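Long-range contacts in NAD(+) phosphorylase MbcT (Mycobacterium tuberculosis, PDB 6FKG), which degrades NAD(+) by phosphorolysis as the toxin of a type II toxin-antitoxin system and is neutralised by its cognate antitoxin MbcA: residues Y26-A31 with Q64-E69; A88-T93 with S172-P177; F137-G142 with E159-P164. All blocks are in the same frame, centred on the assembly; numbering follows the deposited sequence. Where two conformers were deposited one is given.

Contact 1 (Y26-A31 with Q64-E69); sequences YRYTGA and QACMVE
Helix-on-sheet packing in the RES domain, a family of the ADP-ribosyl clan, brings helix 63-76 over one face of strand 19-30. The short axes of 26-30 and 64-69 cross at -34°, 8.0 Å apart at closest approach, and Cys66 is the residue at the crossing. Its CB meets Tyr26 CB at 3.9 Å, methylene against methylene; from there the Tyr26 ring, with CG anti to its carbonyl carbon, leads away from the helix. Cys66 SG stands anti to the backbone N (chi1 -171°) and so reaches down to the strand, where it lies 3.9 Å from Tyr28 N and 4.0 Å from Tyr28 CD1. The sulfur comes obliquely to the Tyr28 ring, 5.2 Å from its centroid, a Cys sulfur-aromatic contact. Tyr28 holds CG in the crowded position between N and the carbonyl carbon (chi1 77°), which lays the ring along the next helical turn with OH 4.1 Å from Glu69 O. In this layered alpha/beta packing the strand edge is taken by 89-103, whose Leu91 also touches Cys66, while Met67 turns to Leu175 and helix 177-185. Glu69 sends its carboxylate away from the strand to a salt bridge with Arg72. On the far side of the strand, Arg27 extends fully and its guanidinium bonds Ala35 O, Ser37 O and Glu111 O of the MbcA chain.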
loop_
_atom_site.group_PDB
_atom_site.type_symbol
_atom_site.label_atom_id
_atom_site.label_comp_id
_atom_site.label_asym_id
_atom_site.label_seq_id
_atom_site.Cartn_x
_atom_site.Cartn_y
_atom_site.Cartn_z
ATOM N N TYR B 26 -34.125 -11.947 -32.950
ATOM C CA TYR B 26 -34.941 -11.693 -31.779
ATOM C C TYR B 26 -34.075 -11.351 -30.595
ATOM O O TYR B 26 -33.019 -11.950 -30.366
ATOM C CB TYR B 26 -35.817 -12.921 -31.464
ATOM C CG TYR B 26 -36.746 -13.255 -32.598
ATOM C CD1 TYR B 26 -36.327 -14.061 -33.655
ATOM C CD2 TYR B 26 -38.028 -12.727 -32.639
ATOM C CE1 TYR B 26 -37.172 -14.344 -34.712
ATOM C CE2 TYR B 26 -38.874 -13.006 -33.682
ATOM C CZ TYR B 26 -38.444 -13.815 -34.710
ATOM O OH TYR B 26 -39.297 -14.087 -35.743
ATOM N N ARG B 27 -34.541 -10.371 -29.840
ATOM C CA ARG B 27 -33.864 -9.932 -28.649
ATOM C C ARG B 27 -34.907 -9.672 -27.566
ATOM O O ARG B 27 -35.984 -9.198 -27.885
ATOM C CB ARG B 27 -33.080 -8.653 -28.945
ATOM C CG ARG B 27 -32.354 -8.149 -27.760
ATOM C CD ARG B 27 -31.917 -6.707 -27.923
ATOM N NE ARG B 27 -31.106 -6.378 -26.768
ATOM C CZ ARG B 27 -30.597 -5.182 -26.535
ATOM N NH1 ARG B 27 -30.815 -4.194 -27.401
ATOM N NH2 ARG B 27 -29.863 -4.983 -25.445
ATOM N N TYR B 28 -34.596 -9.931 -26.296
ATOM C CA TYR B 28 -35.521 -9.518 -25.241
ATOM C C TYR B 28 -34.830 -8.488 -24.341
ATOM O O TYR B 28 -33.600 -8.467 -24.209
ATOM C CB TYR B 28 -36.058 -10.739 -24.432
ATOM C CG TYR B 28 -35.063 -11.297 -23.440
ATOM C CD1 TYR B 28 -34.006 -12.086 -23.863
ATOM C CD2 TYR B 28 -35.183 -11.032 -22.083
ATOM C CE1 TYR B 28 -33.081 -12.581 -22.969
ATOM C CE2 TYR B 28 -34.252 -11.519 -21.177
ATOM C CZ TYR B 28 -33.208 -12.289 -21.625
ATOM O OH TYR B 28 -32.288 -12.781 -20.722
ATOM N N THR B 29 -35.625 -7.570 -23.794
ATOM C CA THR B 29 -35.124 -6.562 -22.878
ATOM C C THR B 29 -36.217 -6.296 -21.863
ATOM O O THR B 29 -37.376 -6.649 -22.085
ATOM C CB THR B 29 -34.786 -5.204 -23.571
ATOM O OG1 THR B 29 -35.994 -4.598 -24.042
ATOM C CG2 THR B 29 -33.799 -5.378 -24.715
ATOM N N GLY B 30 -35.862 -5.645 -20.764
ATOM C CA GLY B 30 -36.870 -4.995 -19.945
ATOM C C GLY B 30 -37.716 -4.095 -20.821
ATOM O O GLY B 30 -37.233 -3.548 -21.832
ATOM N N ALA B 31 -38.975 -3.930 -20.425
ATOM C CA ALA B 31 -39.965 -3.239 -21.239
ATOM C C ALA B 31 -39.608 -1.771 -21.474
ATOM O O ALA B 31 -40.060 -1.167 -22.449
ATOM C CB ALA B 31 -41.347 -3.349 -20.589
ATOM N N GLN B 64 -37.729 -18.971 -30.706
ATOM C CA GLN B 64 -37.527 -20.126 -29.825
ATOM C C GLN B 64 -36.136 -20.107 -29.201
ATOM O O GLN B 64 -35.971 -20.383 -28.010
ATOM C CB GLN B 64 -37.739 -21.439 -30.573
ATOM C CG GLN B 64 -37.649 -22.629 -29.650
ATOM C CD GLN B 64 -37.217 -23.885 -30.362
ATOM O OE1 GLN B 64 -38.026 -24.565 -30.988
ATOM N NE2 GLN B 64 -35.929 -24.201 -30.273
ATOM N N ALA B 65 -35.132 -19.780 -30.005
ATOM C CA ALA B 65 -33.766 -19.694 -29.499
ATOM C C ALA B 65 -33.646 -18.568 -28.481
ATOM O O ALA B 65 -32.919 -18.690 -27.489
ATOM C CB ALA B 65 -32.777 -19.491 -30.640
ATOM N N CYS B 66 -34.353 -17.474 -28.738
ATOM C CA CYS B 66 -34.395 -16.364 -27.783
ATOM C C CYS B 66 -34.978 -16.842 -26.446
ATOM O O CYS B 66 -34.446 -16.496 -25.391
ATOM C CB CYS B 66 -35.212 -15.203 -28.330
ATOM S SG CYS B 66 -35.077 -13.713 -27.303
ATOM N N MET B 67 -36.046 -17.652 -26.492
ATOM C CA MET B 67 -36.683 -18.130 -25.251
ATOM C C MET B 67 -35.726 -19.004 -24.455
ATOM O O MET B 67 -35.710 -18.972 -23.223
ATOM C CB MET B 67 -37.969 -18.915 -25.535
ATOM C CG MET B 67 -39.115 -18.075 -26.145
ATOM S SD MET B 67 -39.470 -16.516 -25.291
ATOM C CE MET B 67 -38.540 -15.308 -26.256
ATOM N N VAL B 68 -34.929 -19.795 -25.160
ATOM C CA VAL B 68 -33.917 -20.609 -24.494
ATOM C C VAL B 68 -32.936 -19.689 -23.742
ATOM O O VAL B 68 -32.534 -19.989 -22.622
ATOM C CB VAL B 68 -33.185 -21.510 -25.501
ATOM C CG1 VAL B 68 -32.042 -22.279 -24.826
ATOM C CG2 VAL B 68 -34.173 -22.481 -26.132
ATOM N N GLU B 69 -32.578 -18.548 -24.330
ATOM C CA GLU B 69 -31.672 -17.630 -23.633
ATOM C C GLU B 69 -32.375 -16.980 -22.430
ATOM O O GLU B 69 -31.749 -16.749 -21.389
ATOM C CB GLU B 69 -31.127 -16.566 -24.589
ATOM C CG GLU B 69 -30.231 -17.137 -25.715
ATOM C CD GLU B 69 -29.046 -17.944 -25.195
ATOM O OE1 GLU B 69 -28.491 -17.622 -24.121
ATOM O OE2 GLU B 69 -28.666 -18.918 -25.865
#

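Contact 2 (A88-T93 with S172-P177); sequences AYRLHT and SVDLTP
Two backbone bonds join Leu91 and Val173 as an antiparallel hydrogen-bonded pair: Leu91 N gives to Val173 O at 2.8 Å, nearly along the C=O axis, and Val173 N returns to Leu91 O at 3.0 Å. Leu175 N continues the ladder, donating to Tyr89 O at 2.8 Å from above the carbonyl plane; beside it a water bridges Tyr89 N (2.8 Å) and Leu175 O (2.7 Å). At the flanking non-hydrogen-bonded pairs the polar side chains meet. His92 ND1 and Ser172 OG share a hydrogen bond of 2.8 Å, the hydroxyl lying at the ring edge in its plane, with both side chains on the same face of the sheet. Arg90 and Asp174 run side by side, both with CG anti to the carbonyl carbon; the arginine is extended from CG to NE, so NE, not the terminal nitrogens, donates to Asp174 OD1 at 3.0 Å. The guanidinium and carboxylate planes of this salt bridge are only 17° apart, and the pair lies toward solvent, Asp174 exposed and Arg90 partly so.

Behind His92, Thr29 OG1 bonds NE2, which with the Ser172 bond holds the imidazole at two nitrogens and fixes its rotation. At the segment ends, Tyr89 OH bonds Val68 O of the MbcA chain, and Thr176 OG1 caps Leu179 N at the start of helix 177-185. Strand 89-103 runs between 19-30 and 167-174 in the mixed sheet, and on its Leu91 face lie Cys66 and Met67 of helix 63-76 and Leu183 of helix 177-185.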
loop_
_atom_site.group_PDB
_atom_site.type_symbol
_atom_site.label_atom_id
_atom_site.label_comp_id
_atom_site.label_asym_id
_atom_site.label_seq_id
_atom_site.Cartn_x
_atom_site.Cartn_y
_atom_site.Cartn_z
ATOM N N ALA B 88 -41.580 -6.875 -16.080
ATOM C CA ALA B 88 -41.990 -6.463 -17.421
ATOM C C ALA B 88 -40.863 -6.564 -18.448
ATOM O O ALA B 88 -39.923 -5.762 -18.432
ATOM C CB ALA B 88 -42.529 -5.044 -17.381
ATOM N N TYR B 89 -40.969 -7.536 -19.349
ATOM C CA TYR B 89 -40.025 -7.664 -20.459
ATOM C C TYR B 89 -40.747 -7.559 -21.798
ATOM O O TYR B 89 -41.958 -7.775 -21.890
ATOM C CB TYR B 89 -39.282 -9.001 -20.416
ATOM C CG TYR B 89 -38.272 -9.134 -19.304
ATOM C CD1 TYR B 89 -38.654 -9.573 -18.041
ATOM C CD2 TYR B 89 -36.933 -8.831 -19.523
ATOM C CE1 TYR B 89 -37.711 -9.706 -17.016
ATOM C CE2 TYR B 89 -35.984 -8.945 -18.511
ATOM C CZ TYR B 89 -36.378 -9.399 -17.264
ATOM O OH TYR B 89 -35.444 -9.526 -16.261
ATOM N N ARG B 90 -39.990 -7.245 -22.841
ATOM C CA ARG B 90 -40.539 -7.215 -24.187
ATOM C C ARG B 90 -39.655 -8.000 -25.149
ATOM O O ARG B 90 -38.439 -8.120 -24.944
ATOM C CB ARG B 90 -40.721 -5.768 -24.666
ATOM C CG ARG B 90 -41.878 -5.054 -23.964
ATOM C CD ARG B 90 -42.187 -3.706 -24.588
ATOM N NE ARG B 90 -43.402 -3.117 -24.032
ATOM C CZ ARG B 90 -43.710 -1.828 -24.126
ATOM N NH1 ARG B 90 -44.836 -1.370 -23.595
ATOM N NH2 ARG B 90 -42.884 -0.998 -24.748
ATOM N N LEU B 91 -40.286 -8.542 -26.183
ATOM C CA LEU B 91 -39.610 -9.313 -27.203
ATOM C C LEU B 91 -39.582 -8.503 -28.489
ATOM O O LEU B 91 -40.627 -8.148 -29.040
ATOM C CB LEU B 91 -40.325 -10.659 -27.439
ATOM C CG LEU B 91 -39.749 -11.503 -28.577
ATOM C CD1 LEU B 91 -38.312 -11.930 -28.302
ATOM C CD2 LEU B 91 -40.635 -12.715 -28.794
ATOM N N HIS B 92 -38.372 -8.227 -28.955
ATOM C CA HIS B 92 -38.142 -7.415 -30.140
ATOM C C HIS B 92 -37.766 -8.245 -31.338
ATOM O O HIS B 92 -36.849 -9.056 -31.277
ATOM C CB HIS B 92 -37.030 -6.409 -29.875
ATOM C CG HIS B 92 -37.208 -5.658 -28.604
ATOM N ND1 HIS B 92 -38.209 -4.725 -28.431
ATOM C CD2 HIS B 92 -36.526 -5.709 -27.435
ATOM C CE1 HIS B 92 -38.126 -4.226 -27.208
ATOM N NE2 HIS B 92 -37.114 -4.808 -26.584
ATOM N N THR B 93 -38.476 -8.021 -32.428
ATOM C CA THR B 93 -38.170 -8.639 -33.698
ATOM C C THR B 93 -37.341 -7.646 -34.491
ATOM O O THR B 93 -37.807 -6.547 -34.770
ATOM C CB THR B 93 -39.441 -8.986 -34.465
ATOM O OG1 THR B 93 -40.259 -9.844 -33.662
ATOM C CG2 THR B 93 -39.108 -9.675 -35.776
ATOM N N SER B 172 -42.294 -5.012 -31.414
ATOM C CA SER B 172 -42.009 -5.260 -29.991
ATOM C C SER B 172 -43.303 -5.710 -29.324
ATOM O O SER B 172 -44.340 -5.090 -29.530
ATOM C CB SER B 172 -41.475 -4.003 -29.284
ATOM O OG SER B 172 -40.270 -3.526 -29.860
ATOM N N VAL B 173 -43.253 -6.775 -28.532
ATOM C CA VAL B 173 -44.456 -7.251 -27.853
ATOM C C VAL B 173 -44.126 -7.569 -26.409
ATOM O O VAL B 173 -42.979 -7.846 -26.089
ATOM C CB VAL B 173 -45.059 -8.514 -28.527
ATOM C CG1 VAL B 173 -45.511 -8.187 -29.948
ATOM C CG2 VAL B 173 -44.054 -9.676 -28.503
ATOM N N ASP B 174 -45.132 -7.541 -25.541
ATOM C CA ASP B 174 -44.905 -7.885 -24.144
ATOM C C ASP B 174 -44.581 -9.359 -24.024
ATOM O O ASP B 174 -45.317 -10.211 -24.538
ATOM C CB ASP B 174 -46.111 -7.541 -23.285
ATOM C CG ASP B 174 -46.357 -6.041 -23.199
ATOM O OD1 ASP B 174 -45.418 -5.256 -23.442
ATOM O OD2 ASP B 174 -47.487 -5.657 -22.861
ATOM N N LEU B 175 -43.476 -9.668 -23.357
ATOM C CA LEU B 175 -43.054 -11.063 -23.236
ATOM C C LEU B 175 -43.550 -11.616 -21.908
ATOM O O LEU B 175 -42.848 -11.599 -20.900
ATOM C CB LEU B 175 -41.538 -11.196 -23.361
ATOM C CG LEU B 175 -40.975 -12.628 -23.359
ATOM C CD1 LEU B 175 -41.567 -13.504 -24.479
ATOM C CD2 LEU B 175 -39.462 -12.549 -23.462
ATOM N N THR B 176 -44.784 -12.090 -21.936
ATOM C CA THR B 176 -45.448 -12.650 -20.767
ATOM C C THR B 176 -45.003 -14.090 -20.544
ATOM O O THR B 176 -44.457 -14.703 -21.443
ATOM C CB THR B 176 -46.962 -12.600 -20.954
ATOM O OG1 THR B 176 -47.303 -13.361 -22.122
ATOM C CG2 THR B 176 -47.414 -11.151 -21.136
ATOM N N PRO B 177 -45.225 -14.629 -19.340
ATOM C CA PRO B 177 -44.972 -16.064 -19.149
ATOM C C PRO B 177 -45.719 -16.923 -20.174
ATOM O O PRO B 177 -45.142 -17.888 -20.682
ATOM C CB PRO B 177 -45.485 -16.318 -17.731
ATOM C CG PRO B 177 -45.230 -14.991 -17.036
ATOM C CD PRO B 177 -45.537 -13.943 -18.073
HETATM O O HOH W 1 -42.926 -9.577 -19.122
#

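Contact 3 (F137-G142 with E159-P164); sequences FLHMQG and EQRTRP
Gln141 NE2 is gripped by two hydrogen bonds, to Arg161 O at 2.6 Å and to Gln166 OE1. The first is short and fairly straight (165° at the hydrogen); the carbonyl oxygen lies in the amide plane, whereas the nitrogen stands above the carbonyl plane of Arg161. At the other end of the amide, OE1 accepts from Ala100 N, so two bonds on NE2 and one on OE1 define which end is which. NE2 also passes 3.9 Å from Thr162 CG2, and the bent Arg163 brings NH1 near it.

Segment 137-142 is the loop between helix 126-137 and strand 142-147, and through Ala100 the Gln141 amide, on a chain extended beyond CG, ties the end of helix 158-161 to strand 89-103. Helix 126-137 ends in a Schellman motif, with His139 at positive phi as its C-prime residue, and this turn presents the imidazole to the second segment. Arg161, bent at chi2 (-137°), lays its guanidinium flat on that ring, centres 4.1 Å apart and planes 15° apart, though the two side chains cross at about a right angle. Arg161 NH2 sits 3.6 Å from His139 NE2, over the ring centre, and Arg161 NH1 lies 3.3 Å from His139 CA. NH1 bonds Trp136 O at the C-terminal end of helix 126-137, which would be expected to suit a positive charge, and the guanidinium makes a cation-pi contact with Trp136 as well. His139 ND1 makes a weak bond to Phe137 O, while Asp63 of the MbcA chain packs against His139. Just past the end of helix 158-161, Thr162 OG1 turns back to Tyr158 O.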
loop_
_atom_site.group_PDB
_atom_site.type_symbol
_atom_site.label_atom_id
_atom_site.label_comp_id
_atom_site.label_asym_id
_atom_site.label_seq_id
_atom_site.Cartn_x
_atom_site.Cartn_y
_atom_site.Cartn_z
ATOM N N PHE B 137 -12.182 -5.351 -32.708
ATOM C CA PHE B 137 -10.940 -4.639 -32.958
ATOM C C PHE B 137 -10.635 -4.571 -34.457
ATOM O O PHE B 137 -10.130 -3.559 -34.941
ATOM C CB PHE B 137 -9.793 -5.310 -32.202
ATOM C CG PHE B 137 -8.472 -4.638 -32.398
ATOM C CD1 PHE B 137 -8.170 -3.477 -31.711
ATOM C CD2 PHE B 137 -7.538 -5.160 -33.279
ATOM C CE1 PHE B 137 -6.954 -2.844 -31.892
ATOM C CE2 PHE B 137 -6.327 -4.531 -33.469
ATOM C CZ PHE B 137 -6.034 -3.371 -32.772
ATOM N N LEU B 138 -10.972 -5.636 -35.185
ATOM C CA LEU B 138 -10.755 -5.723 -36.633
ATOM C C LEU B 138 -11.871 -5.070 -37.452
ATOM O O LEU B 138 -11.916 -5.214 -38.672
ATOM C CB LEU B 138 -10.610 -7.189 -37.063
ATOM C CG LEU B 138 -9.360 -7.869 -36.508
ATOM C CD1 LEU B 138 -9.419 -9.385 -36.723
ATOM C CD2 LEU B 138 -8.116 -7.268 -37.155
ATOM N N HIS B 139 -12.762 -4.363 -36.763
ATOM C CA HIS B 139 -13.869 -3.635 -37.369
ATOM C C HIS B 139 -14.902 -4.544 -38.016
ATOM O O HIS B 139 -15.596 -4.140 -38.938
ATOM C CB HIS B 139 -13.349 -2.610 -38.392
ATOM C CG HIS B 139 -12.729 -1.408 -37.759
ATOM N ND1 HIS B 139 -11.514 -1.453 -37.106
ATOM C CD2 HIS B 139 -13.166 -0.131 -37.655
ATOM C CE1 HIS B 139 -11.227 -0.254 -36.635
ATOM N NE2 HIS B 139 -12.211 0.568 -36.956
ATOM N N MET B 140 -15.006 -5.777 -37.535
ATOM C CA MET B 140 -16.084 -6.645 -37.979
ATOM C C MET B 140 -17.368 -6.170 -37.315
ATOM O O MET B 140 -17.322 -5.600 -36.235
ATOM C CB MET B 140 -15.793 -8.103 -37.629
ATOM C CG MET B 140 -14.575 -8.639 -38.323
ATOM S SD MET B 140 -14.181 -10.321 -37.846
ATOM C CE MET B 140 -12.890 -10.707 -39.050
ATOM N N GLN B 141 -18.507 -6.399 -37.958
ATOM C CA GLN B 141 -19.755 -5.848 -37.460
ATOM C C GLN B 141 -20.365 -6.732 -36.374
ATOM O O GLN B 141 -21.231 -6.298 -35.618
ATOM C CB GLN B 141 -20.739 -5.654 -38.610
ATOM C CG GLN B 141 -20.324 -4.546 -39.568
ATOM C CD GLN B 141 -21.398 -4.235 -40.573
ATOM O OE1 GLN B 141 -21.911 -5.130 -41.243
ATOM N NE2 GLN B 141 -21.748 -2.962 -40.689
ATOM N N GLY B 142 -19.888 -7.967 -36.268
ATOM C CA GLY B 142 -20.365 -8.814 -35.198
ATOM C C GLY B 142 -19.852 -10.228 -35.295
ATOM O O GLY B 142 -18.971 -10.535 -36.100
ATOM N N GLU B 159 -23.869 1.325 -33.519
ATOM C CA GLU B 159 -24.081 2.722 -33.887
ATOM C C GLU B 159 -23.000 3.267 -34.825
ATOM O O GLU B 159 -23.311 3.956 -35.798
ATOM C CB GLU B 159 -24.168 3.580 -32.615
ATOM C CG GLU B 159 -25.332 3.217 -31.665
ATOM C CD GLU B 159 -25.039 2.032 -30.720
ATOM O OE1 GLU B 159 -24.046 1.300 -30.922
ATOM O OE2 GLU B 159 -25.816 1.842 -29.758
ATOM N N GLN B 160 -21.742 2.939 -34.539
ATOM C CA GLN B 160 -20.600 3.437 -35.311
ATOM C C GLN B 160 -20.300 2.603 -36.544
ATOM O O GLN B 160 -19.718 3.098 -37.507
ATOM C CB GLN B 160 -19.332 3.481 -34.448
ATOM C CG GLN B 160 -19.236 4.670 -33.525
ATOM C CD GLN B 160 -20.179 4.544 -32.362
ATOM O OE1 GLN B 160 -20.285 3.480 -31.748
ATOM N NE2 GLN B 160 -20.883 5.625 -32.055
ATOM N N ARG B 161 -20.688 1.334 -36.508
ATOM C CA ARG B 161 -20.176 0.383 -37.484
ATOM C C ARG B 161 -21.173 -0.100 -38.520
ATOM O O ARG B 161 -20.800 -0.845 -39.423
ATOM C CB ARG B 161 -19.604 -0.816 -36.756
ATOM C CG ARG B 161 -18.634 -0.405 -35.711
ATOM C CD ARG B 161 -17.444 -1.285 -35.747
ATOM N NE ARG B 161 -16.275 -0.622 -35.190
ATOM C CZ ARG B 161 -15.265 -1.292 -34.662
ATOM N NH1 ARG B 161 -15.336 -2.609 -34.637
ATOM N NH2 ARG B 161 -14.210 -0.656 -34.162
ATOM N N THR B 162 -22.428 0.314 -38.399
ATOM C CA THR B 162 -23.437 -0.149 -39.335
ATOM C C THR B 162 -23.987 0.977 -40.204
ATOM O O THR B 162 -24.162 2.115 -39.770
ATOM C CB THR B 162 -24.609 -0.853 -38.612
ATOM O OG1 THR B 162 -25.353 0.105 -37.850
ATOM C CG2 THR B 162 -24.096 -1.979 -37.698
ATOM N N ARG B 163 -24.228 0.635 -41.461
ATOM C CA ARG B 163 -24.891 1.520 -42.388
ATOM C C ARG B 163 -26.379 1.543 -42.063
ATOM O O ARG B 163 -26.894 0.590 -41.469
ATOM C CB ARG B 163 -24.625 1.058 -43.821
ATOM C CG ARG B 163 -23.153 0.768 -44.066
ATOM C CD ARG B 163 -22.894 0.211 -45.458
ATOM N NE ARG B 163 -23.441 -1.136 -45.621
ATOM C CZ ARG B 163 -22.854 -2.245 -45.177
ATOM N NH1 ARG B 163 -21.698 -2.173 -44.531
ATOM N NH2 ARG B 163 -23.427 -3.426 -45.375
ATOM N N PRO B 164 -27.064 2.647 -42.412
ATOM C CA PRO B 164 -28.503 2.805 -42.169
ATOM C C PRO B 164 -29.322 1.572 -42.540
ATOM O O PRO B 164 -29.217 1.065 -43.661
ATOM C CB PRO B 164 -28.890 3.992 -43.071
ATOM C CG PRO B 164 -27.616 4.441 -43.753
ATOM C CD PRO B 164 -26.482 3.879 -42.970
#

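Overall arrangement
Contacts 1 and 2 share one part of the sheet, with centres 8 Å apart: strands 19-30 and 89-103 are neighbours, joined by a probable hydrogen bond of 2.8 Å between Thr29 O and Arg90 N, and the Thr29-His92 link also connects the two. Contact 3 lies on the opposite side of the chain's centre from contact 1, 23 Å from it and 27 Å from contact 2 between centres, and touches neither. Helix 158-161 of contact 3 leads on to strand 167-174 of contact 2. All three border the MbcA antitoxin, which blocks access to the active site. Glycerol, probably from the crystallisation liquor, lies about 4 Å from the Tyr26 side chain and, likewise, from that of Val173.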